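Local coordinates for mannosyl-glycoprotein endo-beta-N-acetylglucosamidase-like domain-containing protein (Pseudomonas protegens, PDB 4KT3) that acts as a type VI secretion effector, a peptidoglycan glycoside hydrolase found here in complex with its immunity protein, at residues 65-70 and 83-87; 74-78 and 96-100; 87-91 and 106-111; 121-125 and 142-147. All coordinates share one frame. Numbering follows the deposited sequence.

In the fold
Contacts 1 and 3 are largely buried, contact 4 partly so, while contact 2 lies on the surface, and the chemistry follows. Contact 1, near the centre of the chain, packs helix 59-70 against the loop after helix 76-81 by aromatic and carbonyl contacts. That loop continues through the shared M87 into contact 3, where backbone hydrogen bonds tie it to strand 108-110. Contact 2 fixes the partner strand of this two-stranded sheet, 96-98, to helix 76-81 with a salt bridge at the surface. Contact 4 joins helices 114-129 and 135-144 through aromatic rings; its Y147 reaches back to E69 and F85 of contact 1, and M87 packs on F125.

Contact 1 of 4, residues 65-70 and 83-87; sequences LAAQES and NYFSM
F85 lays one ring face over A66, whose CB stands 4.2 Å from the ring centroid and 29° off its normal, an off-centre CH-pi contact; at the ring edge, L65 CD2 lies 3.8 Å from F85 CD2. The small A66 lets loop and helix close up, with CA atoms of both E69–F85 and S70–Y84 5.3 Å apart, and with A66 CA making a C-H...O contact to Y84 O (3.4 Å). Segment 65-70 lies on helix 59-70. Segment 83-87 has no regular structure but holds a type I turn from N83 to S86, with S86 at positive phi (41°/47°). This helix, packed on the loop leading into the two-stranded antiparallel sheet 96-98/108-110, belongs to a glucosaminidase domain of the lysozyme clan. N83 (chi1 t) braces the turn: OD1 accepts M87 N and ND2 donates to M87 O, each at 3.0 Å. S70 (chi1 p) gives its OG to A66 O (2.7 Å) and sits at the Y84 ring edge, 3.8 Å from CD2. E69 (m, m) points toward the loop, its CB 3.5 Å from Y84 O and its OE1 3.4 Å from S86 CB, while S86 OG bonds Y79 OH of the lipoprotein chain, which covers this face.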
loop_
_atom_site.group_PDB
_atom_site.type_symbol
_atom_site.label_atom_id
_atom_site.label_comp_id
_atom_site.label_asym_id
_atom_site.label_seq_id
_atom_site.Cartn_x
_atom_site.Cartn_y
_atom_site.Cartn_z
ATOM N N LEU A 65 10.570 1.170 0.644
ATOM C CA LEU A 65 9.939 2.410 0.213
ATOM C C LEU A 65 9.124 2.173 -1.061
ATOM O O LEU A 65 7.972 2.620 -1.145
ATOM C CB LEU A 65 10.946 3.545 0.035
ATOM C CG LEU A 65 10.337 4.876 -0.429
ATOM C CD1 LEU A 65 9.276 5.398 0.535
ATOM C CD2 LEU A 65 11.446 5.912 -0.624
ATOM N N ALA A 66 9.680 1.447 -2.027
ATOM C CA ALA A 66 8.920 1.150 -3.240
ATOM C C ALA A 66 7.650 0.341 -2.910
ATOM O O ALA A 66 6.600 0.561 -3.506
ATOM C CB ALA A 66 9.778 0.416 -4.240
ATOM N N ALA A 67 7.752 -0.615 -1.989
ATOM C CA ALA A 67 6.585 -1.422 -1.602
ATOM C C ALA A 67 5.475 -0.548 -1.005
ATOM O O ALA A 67 4.293 -0.778 -1.252
ATOM C CB ALA A 67 6.988 -2.502 -0.614
ATOM N N GLN A 68 5.867 0.409 -0.174
ATOM C CA GLN A 68 4.953 1.383 0.413
ATOM C C GLN A 68 4.278 2.255 -0.654
ATOM O O GLN A 68 3.070 2.470 -0.627
ATOM C CB GLN A 68 5.758 2.265 1.379
ATOM C CG GLN A 68 5.171 3.634 1.718
ATOM C CD GLN A 68 3.945 3.573 2.613
ATOM O OE1 GLN A 68 3.238 2.564 2.671
ATOM N NE2 GLN A 68 3.674 4.679 3.309
ATOM N N GLU A 69 5.060 2.784 -1.587
ATOM C CA GLU A 69 4.515 3.731 -2.552
ATOM C C GLU A 69 3.651 3.059 -3.605
ATOM O O GLU A 69 2.687 3.661 -4.100
ATOM C CB GLU A 69 5.638 4.496 -3.252
ATOM C CG GLU A 69 6.523 5.336 -2.323
ATOM C CD GLU A 69 5.742 6.411 -1.620
ATOM O OE1 GLU A 69 5.194 7.302 -2.314
ATOM O OE2 GLU A 69 5.688 6.356 -0.379
ATOM N N SER A 70 4.016 1.828 -3.964
ATOM C CA SER A 70 3.382 1.113 -5.075
ATOM C C SER A 70 2.409 0.012 -4.677
ATOM O O SER A 70 1.906 -0.686 -5.546
ATOM C CB SER A 70 4.467 0.513 -5.982
ATOM O OG SER A 70 5.086 -0.620 -5.395
ATOM N N ASN A 83 6.156 4.228 -12.110
ATOM C CA ASN A 83 6.597 5.160 -11.081
ATOM C C ASN A 83 6.411 4.495 -9.730
ATOM O O ASN A 83 5.363 4.657 -9.089
ATOM C CB ASN A 83 5.820 6.468 -11.198
ATOM C CG ASN A 83 6.265 7.530 -10.201
ATOM O OD1 ASN A 83 7.060 7.284 -9.290
ATOM N ND2 ASN A 83 5.714 8.734 -10.359
ATOM N N TYR A 84 7.428 3.741 -9.315
ATOM C CA TYR A 84 7.332 2.911 -8.109
ATOM C C TYR A 84 7.639 3.683 -6.825
ATOM O O TYR A 84 7.596 3.115 -5.742
ATOM C CB TYR A 84 8.201 1.657 -8.237
ATOM C CG TYR A 84 7.646 0.634 -9.185
ATOM C CD1 TYR A 84 7.808 0.768 -10.556
ATOM C CD2 TYR A 84 6.968 -0.482 -8.714
ATOM C CE1 TYR A 84 7.293 -0.177 -11.435
ATOM C CE2 TYR A 84 6.457 -1.418 -9.579
ATOM C CZ TYR A 84 6.617 -1.258 -10.938
ATOM O OH TYR A 84 6.093 -2.200 -11.807
ATOM N N PHE A 85 7.906 4.982 -6.944
ATOM C CA PHE A 85 8.161 5.824 -5.773
ATOM C C PHE A 85 7.154 6.961 -5.686
ATOM O O PHE A 85 7.312 7.888 -4.881
ATOM C CB PHE A 85 9.622 6.313 -5.807
ATOM C CG PHE A 85 10.596 5.193 -5.585
ATOM C CD1 PHE A 85 10.970 4.368 -6.636
ATOM C CD2 PHE A 85 11.077 4.907 -4.314
ATOM C CE1 PHE A 85 11.799 3.298 -6.431
ATOM C CE2 PHE A 85 11.932 3.835 -4.111
ATOM C CZ PHE A 85 12.287 3.031 -5.175
ATOM N N SER A 86 6.099 6.848 -6.502
ATOM C CA SER A 86 5.042 7.854 -6.610
ATOM C C SER A 86 5.583 9.284 -6.589
ATOM O O SER A 86 5.060 10.158 -5.887
ATOM C CB SER A 86 3.981 7.656 -5.518
ATOM O OG SER A 86 3.388 6.375 -5.644
HETATM N N MSE A 87 6.620 9.509 -7.388
HETATM C CA MSE A 87 7.251 10.811 -7.508
HETATM C C MSE A 87 6.324 11.792 -8.182
HETATM O O MSE A 87 5.795 11.515 -9.252
HETATM C CB MSE A 87 8.504 10.708 -8.382
HETATM C CG MSE A 87 9.518 9.702 -7.901
HETATM SE SE MSE A 87 10.595 10.364 -6.431
HETATM C CE MSE A 87 11.666 11.663 -7.396
#

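Contact 2 of 4, residues 74-78 and 96-100; sequences TGRIA and GAEAP
Both terminal nitrogens of R76 converge on one carboxylate oxygen: R76 NH1 and R76 NH2 each donate to E98 OE1 at 2.9 Å, forming a forked salt bridge in which E98 OE1 lies near the guanidinium plane. R76 NH1 also pairs with E80 on the same helix, so the arginine balances two acids, while E98 OE2 makes a long, weak ion pair with K110. The long arginine suits the gap: it points toward the strand, running extended through chi1 and chi2 (t, t) before bending at chi3 (p), to meet an E98 that is likewise t, t. G75, at the N-cap position (-72°/153°), precedes helical R76 and I77. On the other side, strand 96-98 is extended (E98 -153°/144°), and the chain leaves it at A99 (-73°/139°). Packing is slight. P100 CA sits 4.1 Å from R76 NH2, and I77, chi1 m and chi2 t, brings CD1 to 4.0 Å from P100 CB although the CA atoms of I77 and P100 are 7.7 Å apart. Some 144 Å² is buried in all. This is a surface salt bridge tying the first turn of a helix to the edge of a small antiparallel beta-hairpin, 96-98 with 108-110.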
loop_
_atom_site.group_PDB
_atom_site.type_symbol
_atom_site.label_atom_id
_atom_site.label_comp_id
_atom_site.label_asym_id
_atom_site.label_seq_id
_atom_site.Cartn_x
_atom_site.Cartn_y
_atom_site.Cartn_z
ATOM N N THR A 74 1.185 -3.149 -7.066
ATOM C CA THR A 74 -0.193 -3.290 -7.540
ATOM C C THR A 74 -0.896 -1.977 -7.878
ATOM O O THR A 74 -1.951 -1.991 -8.515
ATOM C CB THR A 74 -1.057 -4.114 -6.567
ATOM O OG1 THR A 74 -1.270 -3.407 -5.331
ATOM C CG2 THR A 74 -0.409 -5.463 -6.293
ATOM N N GLY A 75 -0.330 -0.844 -7.461
ATOM C CA GLY A 75 -0.943 0.436 -7.757
ATOM C C GLY A 75 -0.826 0.816 -9.220
ATOM O O GLY A 75 0.124 0.410 -9.893
ATOM N N ARG A 76 -1.770 1.622 -9.698
ATOM C CA ARG A 76 -1.809 2.034 -11.091
ATOM C C ARG A 76 -0.594 2.864 -11.521
ATOM O O ARG A 76 -0.073 2.692 -12.616
ATOM C CB ARG A 76 -3.083 2.839 -11.356
ATOM C CG ARG A 76 -3.322 3.121 -12.819
ATOM C CD ARG A 76 -4.436 4.136 -13.009
ATOM N NE ARG A 76 -4.040 5.477 -12.582
ATOM C CZ ARG A 76 -3.291 6.312 -13.304
ATOM N NH1 ARG A 76 -2.828 5.952 -14.496
ATOM N NH2 ARG A 76 -2.990 7.516 -12.828
ATOM N N ILE A 77 -0.157 3.780 -10.673
ATOM C CA ILE A 77 0.975 4.632 -11.023
ATOM C C ILE A 77 2.222 3.778 -11.286
ATOM O O ILE A 77 3.027 4.067 -12.171
ATOM C CB ILE A 77 1.193 5.709 -9.913
ATOM C CG1 ILE A 77 0.054 6.740 -9.990
ATOM C CG2 ILE A 77 2.550 6.365 -10.028
ATOM C CD1 ILE A 77 -0.107 7.567 -8.724
ATOM N N ALA A 78 2.368 2.701 -10.530
ATOM C CA ALA A 78 3.481 1.792 -10.745
ATOM C C ALA A 78 3.255 0.957 -11.999
ATOM O O ALA A 78 4.130 0.881 -12.878
ATOM C CB ALA A 78 3.670 0.915 -9.539
ATOM N N GLY A 96 7.443 11.673 -19.005
ATOM C CA GLY A 96 6.152 12.329 -19.111
ATOM C C GLY A 96 5.571 12.550 -17.725
ATOM O O GLY A 96 6.229 12.265 -16.723
ATOM N N ALA A 97 4.333 13.038 -17.678
ATOM C CA ALA A 97 3.645 13.329 -16.420
ATOM C C ALA A 97 2.138 13.250 -16.626
ATOM O O ALA A 97 1.642 13.522 -17.720
ATOM C CB ALA A 97 4.024 14.720 -15.921
ATOM N N GLU A 98 1.419 12.912 -15.557
ATOM C CA GLU A 98 -0.023 12.722 -15.608
ATOM C C GLU A 98 -0.643 13.009 -14.237
ATOM O O GLU A 98 -0.046 12.711 -13.206
ATOM C CB GLU A 98 -0.252 11.276 -16.016
ATOM C CG GLU A 98 -1.651 10.794 -16.022
ATOM C CD GLU A 98 -1.679 9.309 -16.280
ATOM O OE1 GLU A 98 -2.060 8.570 -15.358
ATOM O OE2 GLU A 98 -1.283 8.885 -17.389
ATOM N N ALA A 99 -1.838 13.586 -14.208
ATOM C CA ALA A 99 -2.527 13.780 -12.937
ATOM C C ALA A 99 -3.033 12.421 -12.447
ATOM O O ALA A 99 -3.502 11.616 -13.250
ATOM C CB ALA A 99 -3.683 14.765 -13.101
ATOM N N PRO A 100 -2.917 12.142 -11.135
ATOM C CA PRO A 100 -3.523 10.902 -10.637
ATOM C C PRO A 100 -4.983 11.107 -10.256
ATOM O O PRO A 100 -5.364 12.255 -10.027
ATOM C CB PRO A 100 -2.688 10.583 -9.399
ATOM C CG PRO A 100 -2.279 11.922 -8.873
ATOM C CD PRO A 100 -2.208 12.870 -10.065
#

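Contact 3 of 4, residues 87-91 and 106-111; sequences MHAPA and IKVAKF
I106 (chi1 m, chi2 t) comes first, setting CG2 squarely over the H88 ring, 3.7 Å from the centroid and 8° off the normal, a CH-pi contact suited to a branched side chain beside a flat ring. K107 leaves sideways, its end leading off from the loop, and offers its backbone: K107 O accepts A89 N at 2.9 Å, and water 1 accepts from K107 N (3.0 Å) and donates to A89 O (2.6 Å). V108 is bridged singly to H88, CA to CA 4.3 Å, as a non-hydrogen-bonded antiparallel pair, with the bonds in the flanking positions. The second of these comes from A109 N to M87 O (3.0 Å, nearly linear). Small side chains allow this closeness, A109 CB lying 4.1 Å from A91 CB and 4.4 Å from A89 CB. A cis peptide before P90 bends segment 87-91, all of which stays extended in phi/psi. F111 (chi1 m) closes the walk, its CZ 4.0 Å from A91 CB and 4.3 Å from M87 CG. Strand 108-110 thus has strand 96-98 as its sheet partner and this loop as a second neighbour; V108 rests on helix 76-81, F111 on helix 114-129, and H88 bonds N70 of the lipoprotein chain.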
loop_
_atom_site.group_PDB
_atom_site.type_symbol
_atom_site.label_atom_id
_atom_site.label_comp_id
_atom_site.label_asym_id
_atom_site.label_seq_id
_atom_site.Cartn_x
_atom_site.Cartn_y
_atom_site.Cartn_z
HETATM N N MSE A 87 6.620 9.509 -7.388
HETATM C CA MSE A 87 7.251 10.811 -7.508
HETATM C C MSE A 87 6.324 11.792 -8.182
HETATM O O MSE A 87 5.795 11.515 -9.252
HETATM C CB MSE A 87 8.504 10.708 -8.382
HETATM C CG MSE A 87 9.518 9.702 -7.901
HETATM SE SE MSE A 87 10.595 10.364 -6.431
HETATM C CE MSE A 87 11.666 11.663 -7.396
ATOM N N HIS A 88 6.172 12.952 -7.552
ATOM C CA HIS A 88 5.517 14.081 -8.172
ATOM C C HIS A 88 6.341 14.565 -9.365
ATOM O O HIS A 88 7.580 14.541 -9.347
ATOM C CB HIS A 88 5.357 15.225 -7.160
ATOM C CG HIS A 88 4.369 14.945 -6.070
ATOM N ND1 HIS A 88 4.172 15.800 -5.006
ATOM C CD2 HIS A 88 3.527 13.905 -5.877
ATOM C CE1 HIS A 88 3.241 15.302 -4.210
ATOM N NE2 HIS A 88 2.841 14.146 -4.711
ATOM N N ALA A 89 5.642 14.997 -10.407
ATOM C CA ALA A 89 6.288 15.626 -11.548
ATOM C C ALA A 89 6.485 17.116 -11.264
ATOM O O ALA A 89 5.637 17.751 -10.616
ATOM C CB ALA A 89 5.449 15.442 -12.787
ATOM N N PRO A 90 7.583 17.697 -11.766
ATOM C CA PRO A 90 8.613 17.037 -12.571
ATOM C C PRO A 90 9.652 16.326 -11.721
ATOM O O PRO A 90 9.982 16.799 -10.633
ATOM C CB PRO A 90 9.255 18.193 -13.341
ATOM C CG PRO A 90 9.096 19.391 -12.421
ATOM C CD PRO A 90 7.798 19.157 -11.667
ATOM N N ALA A 91 10.156 15.201 -12.228
ATOM C CA ALA A 91 11.187 14.436 -11.545
ATOM C C ALA A 91 12.295 14.138 -12.547
ATOM O O ALA A 91 12.026 14.009 -13.740
ATOM C CB ALA A 91 10.612 13.150 -11.002
ATOM N N ILE A 106 -1.873 18.185 -8.686
ATOM C CA ILE A 106 -0.513 17.639 -8.750
ATOM C C ILE A 106 -0.362 16.538 -9.788
ATOM O O ILE A 106 -1.158 15.611 -9.850
ATOM C CB ILE A 106 -0.092 17.043 -7.396
ATOM C CG1 ILE A 106 -0.149 18.119 -6.314
ATOM C CG2 ILE A 106 1.311 16.459 -7.485
ATOM C CD1 ILE A 106 0.404 17.694 -4.981
ATOM N N LYS A 107 0.690 16.620 -10.585
ATOM C CA LYS A 107 0.956 15.575 -11.555
ATOM C C LYS A 107 1.983 14.609 -10.989
ATOM O O LYS A 107 2.802 14.985 -10.152
ATOM C CB LYS A 107 1.449 16.178 -12.866
ATOM C CG LYS A 107 0.408 17.038 -13.568
ATOM C CD LYS A 107 0.794 17.265 -15.015
ATOM C CE LYS A 107 -0.133 18.240 -15.710
ATOM N NZ LYS A 107 0.303 18.459 -17.117
ATOM N N VAL A 108 1.912 13.359 -11.435
ATOM C CA VAL A 108 2.928 12.369 -11.106
ATOM C C VAL A 108 3.730 12.011 -12.350
ATOM O O VAL A 108 3.223 12.028 -13.480
ATOM C CB VAL A 108 2.345 11.082 -10.462
ATOM C CG1 VAL A 108 1.733 11.401 -9.099
ATOM C CG2 VAL A 108 1.308 10.434 -11.361
ATOM N N ALA A 109 4.988 11.689 -12.123
ATOM C CA ALA A 109 5.915 11.390 -13.203
ATOM C C ALA A 109 5.657 10.026 -13.833
ATOM O O ALA A 109 5.143 9.111 -13.187
ATOM C CB ALA A 109 7.326 11.436 -12.674
ATOM N N LYS A 110 6.049 9.907 -15.101
ATOM C CA LYS A 110 6.107 8.621 -15.797
ATOM C C LYS A 110 7.577 8.306 -16.059
ATOM O O LYS A 110 8.361 9.218 -16.329
ATOM C CB LYS A 110 5.388 8.701 -17.145
ATOM C CG LYS A 110 3.977 9.216 -17.102
ATOM C CD LYS A 110 3.362 9.202 -18.498
ATOM C CE LYS A 110 1.893 9.592 -18.459
ATOM N NZ LYS A 110 1.220 9.384 -19.773
ATOM N N PHE A 111 7.931 7.026 -15.982
ATOM C CA PHE A 111 9.291 6.556 -16.244
ATOM C C PHE A 111 9.334 5.381 -17.221
ATOM O O PHE A 111 8.310 4.749 -17.505
ATOM C CB PHE A 111 9.966 6.133 -14.938
ATOM C CG PHE A 111 10.083 7.235 -13.940
ATOM C CD1 PHE A 111 11.105 8.161 -14.045
ATOM C CD2 PHE A 111 9.161 7.368 -12.915
ATOM C CE1 PHE A 111 11.205 9.190 -13.152
ATOM C CE2 PHE A 111 9.266 8.392 -12.012
ATOM C CZ PHE A 111 10.284 9.314 -12.131
HETATM O O HOH W 1 3.230 18.090 -9.794
#

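Contact 4 of 4, residues 121-125 and 142-147; sequences FASSF and LVRSGY
Y147 takes part in two nearly perpendicular ring contacts at once, receiving an edge on its face and presenting its own edge to a second ring. F121 turns its edge to the Y147 face in an offset edge-to-face pair (centroids 5.5 Å, planes 86°), and Y147 turns its edge to the F125 face in a T-shaped pair (5.3 Å, 90°). The result is an aromatic cluster between two helices, built on a Schellman motif that ends helix 135-144. F121 and F125 lie one turn apart on helix 114-129, F125 N bonding F121 O at 2.8 Å, so both rings can reach Y147: chi1 is t for F121 and m for F125. In the motif, G146 takes 83°/8°, where a CB would press against the preceding carbonyl O; G146 N bonds V143 O (3.1 Å) and Y147 N bonds L142 O weakly (3.2 Å). S145 (chi1 p) adds OG to L142 O at 2.7 Å and meets F125 with OG 3.5 Å from CD1, a compact polar residue that satisfies itself locally beside a ring. Turned by this bend, Y147 (chi1 t) points toward helix 114-129. L142 fills the flank of F121, CD1 to CE1 3.9 Å. At the other ring, Y147 CB lies over the F125 face, 4.1 Å from its centroid and 17° off the normal.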
loop_
_atom_site.group_PDB
_atom_site.type_symbol
_atom_site.label_atom_id
_atom_site.label_comp_id
_atom_site.label_asym_id
_atom_site.label_seq_id
_atom_site.Cartn_x
_atom_site.Cartn_y
_atom_site.Cartn_z
ATOM N N PHE A 121 14.352 8.837 -7.746
ATOM C CA PHE A 121 14.342 8.993 -6.294
ATOM C C PHE A 121 15.749 9.308 -5.776
ATOM O O PHE A 121 15.941 10.248 -4.997
ATOM C CB PHE A 121 13.806 7.733 -5.599
ATOM C CG PHE A 121 14.013 7.756 -4.121
ATOM C CD1 PHE A 121 13.168 8.486 -3.303
ATOM C CD2 PHE A 121 15.093 7.123 -3.557
ATOM C CE1 PHE A 121 13.388 8.561 -1.946
ATOM C CE2 PHE A 121 15.317 7.194 -2.202
ATOM C CZ PHE A 121 14.461 7.909 -1.395
ATOM N N ALA A 122 16.739 8.551 -6.240
ATOM C CA ALA A 122 18.114 8.754 -5.815
ATOM C C ALA A 122 18.627 10.142 -6.195
ATOM O O ALA A 122 19.324 10.788 -5.408
ATOM C CB ALA A 122 19.003 7.678 -6.422
ATOM N N SER A 123 18.294 10.587 -7.405
ATOM C CA SER A 123 18.706 11.902 -7.896
ATOM C C SER A 123 18.156 13.028 -7.006
ATOM O O SER A 123 18.893 13.948 -6.600
ATOM C CB SER A 123 18.239 12.068 -9.352
ATOM O OG SER A 123 18.717 13.270 -9.930
ATOM N N SER A 124 16.867 12.961 -6.676
ATOM C CA SER A 124 16.222 14.032 -5.934
ATOM C C SER A 124 16.436 13.957 -4.423
ATOM O O SER A 124 16.523 15.000 -3.767
ATOM C CB SER A 124 14.708 14.020 -6.205
ATOM O OG SER A 124 14.431 14.377 -7.543
ATOM N N PHE A 125 16.476 12.748 -3.866
ATOM C CA PHE A 125 16.416 12.576 -2.405
ATOM C C PHE A 125 17.587 11.773 -1.832
ATOM O O PHE A 125 17.685 11.584 -0.624
ATOM C CB PHE A 125 15.076 11.919 -2.025
ATOM C CG PHE A 125 13.897 12.778 -2.371
ATOM C CD1 PHE A 125 13.601 13.890 -1.607
ATOM C CD2 PHE A 125 13.127 12.516 -3.489
ATOM C CE1 PHE A 125 12.549 14.703 -1.931
ATOM C CE2 PHE A 125 12.066 13.331 -3.814
ATOM C CZ PHE A 125 11.788 14.432 -3.035
ATOM N N LEU A 142 13.577 10.829 5.325
ATOM C CA LEU A 142 12.638 10.972 4.228
ATOM C C LEU A 142 11.745 12.183 4.475
ATOM O O LEU A 142 11.504 13.000 3.583
ATOM C CB LEU A 142 11.781 9.705 4.129
ATOM C CG LEU A 142 11.441 9.135 2.769
ATOM C CD1 LEU A 142 12.627 9.139 1.829
ATOM C CD2 LEU A 142 10.917 7.724 2.977
ATOM N N VAL A 143 11.255 12.301 5.699
ATOM C CA VAL A 143 10.435 13.447 6.075
ATOM C C VAL A 143 11.218 14.761 6.070
ATOM O O VAL A 143 10.718 15.784 5.607
ATOM C CB VAL A 143 9.806 13.242 7.457
ATOM C CG1 VAL A 143 9.133 14.512 7.925
ATOM C CG2 VAL A 143 8.809 12.095 7.396
ATOM N N ARG A 144 12.434 14.740 6.595
ATOM C CA ARG A 144 13.257 15.947 6.634
ATOM C C ARG A 144 13.536 16.478 5.233
ATOM O O ARG A 144 13.605 17.695 5.018
ATOM C CB ARG A 144 14.580 15.660 7.345
ATOM C CG ARG A 144 14.540 15.920 8.837
ATOM C CD ARG A 144 15.930 16.110 9.430
ATOM N NE ARG A 144 16.861 15.082 8.981
ATOM C CZ ARG A 144 16.909 13.837 9.453
ATOM N NH1 ARG A 144 16.080 13.433 10.408
ATOM N NH2 ARG A 144 17.800 12.991 8.967
ATOM N N SER A 145 13.694 15.561 4.284
ATOM C CA SER A 145 14.033 15.903 2.909
ATOM C C SER A 145 12.854 16.495 2.145
ATOM O O SER A 145 13.035 17.025 1.056
ATOM C CB SER A 145 14.529 14.655 2.170
ATOM O OG SER A 145 13.466 13.762 1.894
ATOM N N GLY A 146 11.654 16.378 2.704
ATOM C CA GLY A 146 10.444 16.812 2.022
ATOM C C GLY A 146 9.863 15.798 1.037
ATOM O O GLY A 146 8.938 16.111 0.301
ATOM N N TYR A 147 10.402 14.583 1.010
ATOM C CA TYR A 147 9.805 13.532 0.199
ATOM C C TYR A 147 8.326 13.354 0.563
ATOM O O TYR A 147 7.448 13.328 -0.311
ATOM C CB TYR A 147 10.568 12.217 0.409
ATOM C CG TYR A 147 9.974 11.032 -0.329
ATOM C CD1 TYR A 147 9.096 10.161 0.298
ATOM C CD2 TYR A 147 10.289 10.794 -1.651
ATOM C CE1 TYR A 147 8.563 9.062 -0.386
ATOM C CE2 TYR A 147 9.756 9.718 -2.343
ATOM C CZ TYR A 147 8.908 8.852 -1.705
ATOM O OH TYR A 147 8.369 7.780 -2.378
#